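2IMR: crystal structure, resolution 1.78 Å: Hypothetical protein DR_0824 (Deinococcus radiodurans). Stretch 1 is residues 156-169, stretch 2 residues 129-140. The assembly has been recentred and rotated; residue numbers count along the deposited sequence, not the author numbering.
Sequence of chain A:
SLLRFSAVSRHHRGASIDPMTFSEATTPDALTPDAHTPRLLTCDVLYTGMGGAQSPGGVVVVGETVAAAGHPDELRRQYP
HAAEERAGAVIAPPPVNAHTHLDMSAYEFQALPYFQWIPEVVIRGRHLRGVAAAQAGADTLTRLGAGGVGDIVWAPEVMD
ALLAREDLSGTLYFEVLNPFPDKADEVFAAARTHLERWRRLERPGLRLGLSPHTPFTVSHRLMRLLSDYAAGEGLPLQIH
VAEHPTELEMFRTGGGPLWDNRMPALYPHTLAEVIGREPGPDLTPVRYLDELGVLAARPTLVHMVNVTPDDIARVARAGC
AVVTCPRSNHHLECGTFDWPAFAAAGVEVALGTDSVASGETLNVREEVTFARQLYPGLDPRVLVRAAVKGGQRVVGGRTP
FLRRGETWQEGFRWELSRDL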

# COMPACT_ATOMS: atom_id res chain seq x y z
N PRO A 156 -2.45 -12.25 15.99
CA PRO A 156 -1.31 -11.90 16.85
C PRO A 156 -0.11 -12.84 16.67
O PRO A 156 1.04 -12.41 16.69
CB PRO A 156 -1.90 -11.97 18.25
CG PRO A 156 -3.31 -11.51 18.03
CD PRO A 156 -3.71 -12.25 16.76
N GLU A 157 -0.39 -14.13 16.49
CA GLU A 157 0.68 -15.11 16.31
C GLU A 157 1.45 -14.87 15.01
O GLU A 157 2.62 -15.21 14.91
CB GLU A 157 0.12 -16.53 16.35
CG GLU A 157 -0.09 -17.03 17.78
CD GLU A 157 -0.50 -18.49 17.85
OE1 GLU A 157 0.10 -19.32 17.13
OE2 GLU A 157 -1.43 -18.80 18.63
N VAL A 158 0.77 -14.29 14.02
CA VAL A 158 1.43 -13.98 12.76
C VAL A 158 2.37 -12.81 13.02
O VAL A 158 3.51 -12.81 12.54
CB VAL A 158 0.40 -13.62 11.67
CG1 VAL A 158 1.08 -12.92 10.49
CG2 VAL A 158 -0.29 -14.89 11.20
N MET A 159 1.92 -11.82 13.79
CA MET A 159 2.78 -10.68 14.10
C MET A 159 4.03 -11.19 14.82
O MET A 159 5.14 -10.75 14.52
CB MET A 159 2.06 -9.66 14.99
CG MET A 159 2.91 -8.43 15.31
SD MET A 159 3.26 -7.39 13.86
CE MET A 159 1.80 -6.29 13.86
N ASP A 160 3.85 -12.11 15.76
CA ASP A 160 4.98 -12.66 16.49
C ASP A 160 6.01 -13.24 15.52
O ASP A 160 7.21 -12.98 15.63
CB ASP A 160 4.55 -13.78 17.46
CG ASP A 160 3.73 -13.26 18.64
OD1 ASP A 160 3.94 -12.10 19.05
OD2 ASP A 160 2.90 -14.03 19.16
N ALA A 161 5.52 -14.01 14.55
CA ALA A 161 6.39 -14.65 13.57
C ALA A 161 7.06 -13.67 12.60
O ALA A 161 8.27 -13.74 12.38
CB ALA A 161 5.61 -15.69 12.78
N LEU A 162 6.28 -12.77 12.01
CA LEU A 162 6.83 -11.82 11.05
C LEU A 162 7.79 -10.82 11.67
O LEU A 162 8.80 -10.44 11.06
CB LEU A 162 5.70 -11.08 10.34
CG LEU A 162 4.73 -11.98 9.56
CD1 LEU A 162 3.69 -11.13 8.85
CD2 LEU A 162 5.50 -12.82 8.55
N LEU A 163 7.49 -10.41 12.89
CA LEU A 163 8.34 -9.46 13.58
C LEU A 163 9.75 -10.04 13.75
O LEU A 163 10.73 -9.30 13.84
CB LEU A 163 7.71 -9.13 14.94
CG LEU A 163 7.86 -7.72 15.52
CD1 LEU A 163 7.67 -6.65 14.45
CD2 LEU A 163 6.83 -7.56 16.64
N ALA A 164 9.85 -11.36 13.75
CA ALA A 164 11.13 -12.04 13.91
C ALA A 164 11.84 -12.37 12.60
O ALA A 164 12.93 -12.95 12.60
CB ALA A 164 10.94 -13.32 14.72
N ARG A 165 11.24 -12.00 11.47
CA ARG A 165 11.84 -12.25 10.17
C ARG A 165 12.96 -11.25 9.90
O ARG A 165 12.71 -10.08 9.63
CB ARG A 165 10.78 -12.15 9.06
CG ARG A 165 9.73 -13.26 9.07
CD ARG A 165 10.25 -14.56 8.49
NE ARG A 165 10.67 -14.40 7.09
CZ ARG A 165 10.25 -15.17 6.09
NH1 ARG A 165 9.39 -16.16 6.32
NH2 ARG A 165 10.69 -14.95 4.86
N GLU A 166 14.20 -11.73 9.96
CA GLU A 166 15.36 -10.87 9.72
C GLU A 166 15.48 -10.42 8.27
O GLU A 166 16.19 -9.46 7.98
CB GLU A 166 16.63 -11.61 10.14
CG GLU A 166 16.66 -12.00 11.61
CD GLU A 166 17.93 -12.75 11.98
OE1 GLU A 166 19.03 -12.18 11.82
OE2 GLU A 166 17.83 -13.91 12.44
N ASP A 167 14.78 -11.10 7.37
CA ASP A 167 14.85 -10.78 5.95
C ASP A 167 13.84 -9.74 5.46
O ASP A 167 13.95 -9.24 4.34
CB ASP A 167 14.71 -12.06 5.13
CG ASP A 167 13.39 -12.78 5.38
OD1 ASP A 167 12.98 -12.87 6.55
OD2 ASP A 167 12.78 -13.26 4.40
N LEU A 168 12.85 -9.41 6.29
CA LEU A 168 11.83 -8.43 5.93
C LEU A 168 12.20 -7.01 6.34
O LEU A 168 12.95 -6.80 7.30
CB LEU A 168 10.49 -8.77 6.59
CG LEU A 168 9.67 -9.97 6.11
CD1 LEU A 168 8.45 -10.12 7.02
CD2 LEU A 168 9.24 -9.77 4.67
N SER A 169 11.67 -6.03 5.62
CA SER A 169 11.90 -4.63 5.94
C SER A 169 10.62 -3.87 5.60
O SER A 169 9.90 -4.22 4.67
CB SER A 169 13.09 -4.06 5.16
OG SER A 169 12.75 -3.74 3.83
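Stretch 2, residues 129-140: RGVAAAQAGADT

Two helices that run the same way can pack closely where small residues line their interface, and a polar residue beyond the end of one can then fasten the pair. Residues 156-169 of DR_0824 illustrate the principle. Helix 156-163 gives way to a loop, and stretch 2, a helix that continues later in the chain, lies against both. The N-to-C directions differ by 36°, with a signed crossing angle of -36°, and the axes approach to 8.9 Å.

Contact begins at Glu157, whose backbone O lies 3.7 Å from CG2 of Val131. At Val158 the backbones are tightest, its CA standing 5.0 Å from the CA of Val131. Val158 CG2 rests 3.5 Å from Gly130 C, while Val158 CG1 meets Ala134 CB at 3.7 Å. One turn on, Ala161 points toward the second helix, its CB 3.9 Å from Val131 CG1 and 3.7 Å from Gln135 NE2. A water extends this contact, donating to Ala161 O at 2.6 Å and weakly accepting from Gln135 NE2 at 3.3 Å. Leu162 starts sideways, but its tip comes nearer, placing CD2 4.3 Å from Ala138 CB.

Past the helix, Arg165 supplies the polar fastening. Its NH1 donates to Gln135 OE1 at 3.0 Å, and its NH2 forms a salt bridge with Asp139 OD1 at 2.7 Å. Both acceptors lie near the guanidinium plane, leaving one face for Ala138 CB, 3.5 Å from Arg165 CZ. A type I turn from Arg165 to Leu168 brings Asp167 back to the same group: Arg165 NE donates to Asp167 OD1 at 2.8 Å, and Arg165 NH2 pairs with Asp167 OD2 at 2.7 Å. The arginine is thus held by carboxylates from both stretches. Leu168 completes the apolar contact, its CD2 4.0 Å from Ala138 CB.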

# COMPACT_ATOMS: atom_id res chain seq x y z
N ARG A 129 -4.65 -17.72 5.94
CA ARG A 129 -4.92 -17.77 7.36
C ARG A 129 -3.72 -18.34 8.10
O ARG A 129 -3.15 -19.34 7.67
CB ARG A 129 -6.12 -18.68 7.66
CG ARG A 129 -7.37 -18.39 6.86
CD ARG A 129 -8.25 -17.36 7.53
NE ARG A 129 -9.52 -17.23 6.81
CZ ARG A 129 -9.67 -16.57 5.67
NH1 ARG A 129 -8.64 -15.95 5.12
NH2 ARG A 129 -10.85 -16.56 5.07
N GLY A 130 -3.35 -17.71 9.21
CA GLY A 130 -2.26 -18.22 10.02
C GLY A 130 -0.81 -18.03 9.64
O GLY A 130 -0.46 -17.53 8.57
N VAL A 131 0.04 -18.48 10.56
CA VAL A 131 1.49 -18.38 10.47
C VAL A 131 2.15 -19.03 9.25
O VAL A 131 2.96 -18.39 8.57
CB VAL A 131 2.13 -18.96 11.75
CG1 VAL A 131 3.64 -18.86 11.67
CG2 VAL A 131 1.61 -18.22 12.97
N ALA A 132 1.82 -20.29 8.98
CA ALA A 132 2.41 -21.00 7.85
C ALA A 132 2.23 -20.23 6.54
O ALA A 132 3.19 -20.00 5.81
CB ALA A 132 1.80 -22.38 7.73
N ALA A 133 0.99 -19.85 6.25
CA ALA A 133 0.69 -19.11 5.02
C ALA A 133 1.38 -17.75 4.99
O ALA A 133 1.81 -17.29 3.94
CB ALA A 133 -0.81 -18.94 4.88
N ALA A 134 1.48 -17.11 6.15
CA ALA A 134 2.13 -15.80 6.24
C ALA A 134 3.62 -15.92 5.96
O ALA A 134 4.20 -15.11 5.23
CB ALA A 134 1.89 -15.19 7.62
N GLN A 135 4.25 -16.93 6.55
CA GLN A 135 5.68 -17.16 6.37
C GLN A 135 5.99 -17.42 4.90
O GLN A 135 7.01 -16.97 4.39
CB GLN A 135 6.14 -18.35 7.22
CG GLN A 135 6.04 -18.12 8.72
CD GLN A 135 7.18 -17.28 9.28
OE1 GLN A 135 7.60 -16.29 8.68
NE2 GLN A 135 7.69 -17.67 10.45
N ALA A 136 5.11 -18.15 4.23
CA ALA A 136 5.31 -18.45 2.82
C ALA A 136 5.20 -17.16 2.00
O ALA A 136 5.92 -16.98 1.02
CB ALA A 136 4.28 -19.46 2.35
N GLY A 137 4.30 -16.27 2.42
CA GLY A 137 4.15 -15.01 1.72
C GLY A 137 5.41 -14.17 1.88
O GLY A 137 5.89 -13.55 0.94
N ALA A 138 5.94 -14.13 3.10
CA ALA A 138 7.15 -13.36 3.35
C ALA A 138 8.29 -13.95 2.51
O ALA A 138 9.12 -13.21 1.99
CB ALA A 138 7.50 -13.41 4.84
N ASP A 139 8.32 -15.27 2.38
CA ASP A 139 9.36 -15.91 1.58
C ASP A 139 9.27 -15.40 0.15
O ASP A 139 10.28 -15.07 -0.48
CB ASP A 139 9.21 -17.44 1.59
CG ASP A 139 9.55 -18.07 2.93
OD1 ASP A 139 10.23 -17.41 3.75
OD2 ASP A 139 9.14 -19.23 3.16
N THR A 140 8.05 -15.33 -0.37
CA THR A 140 7.81 -14.86 -1.73
C THR A 140 8.32 -13.43 -1.90
O THR A 140 8.97 -13.11 -2.90
CB THR A 140 6.31 -14.93 -2.07
OG1 THR A 140 5.87 -16.29 -2.03
CG2 THR A 140 6.05 -14.37 -3.47
O HOH W 1 9.77 -15.88 12.29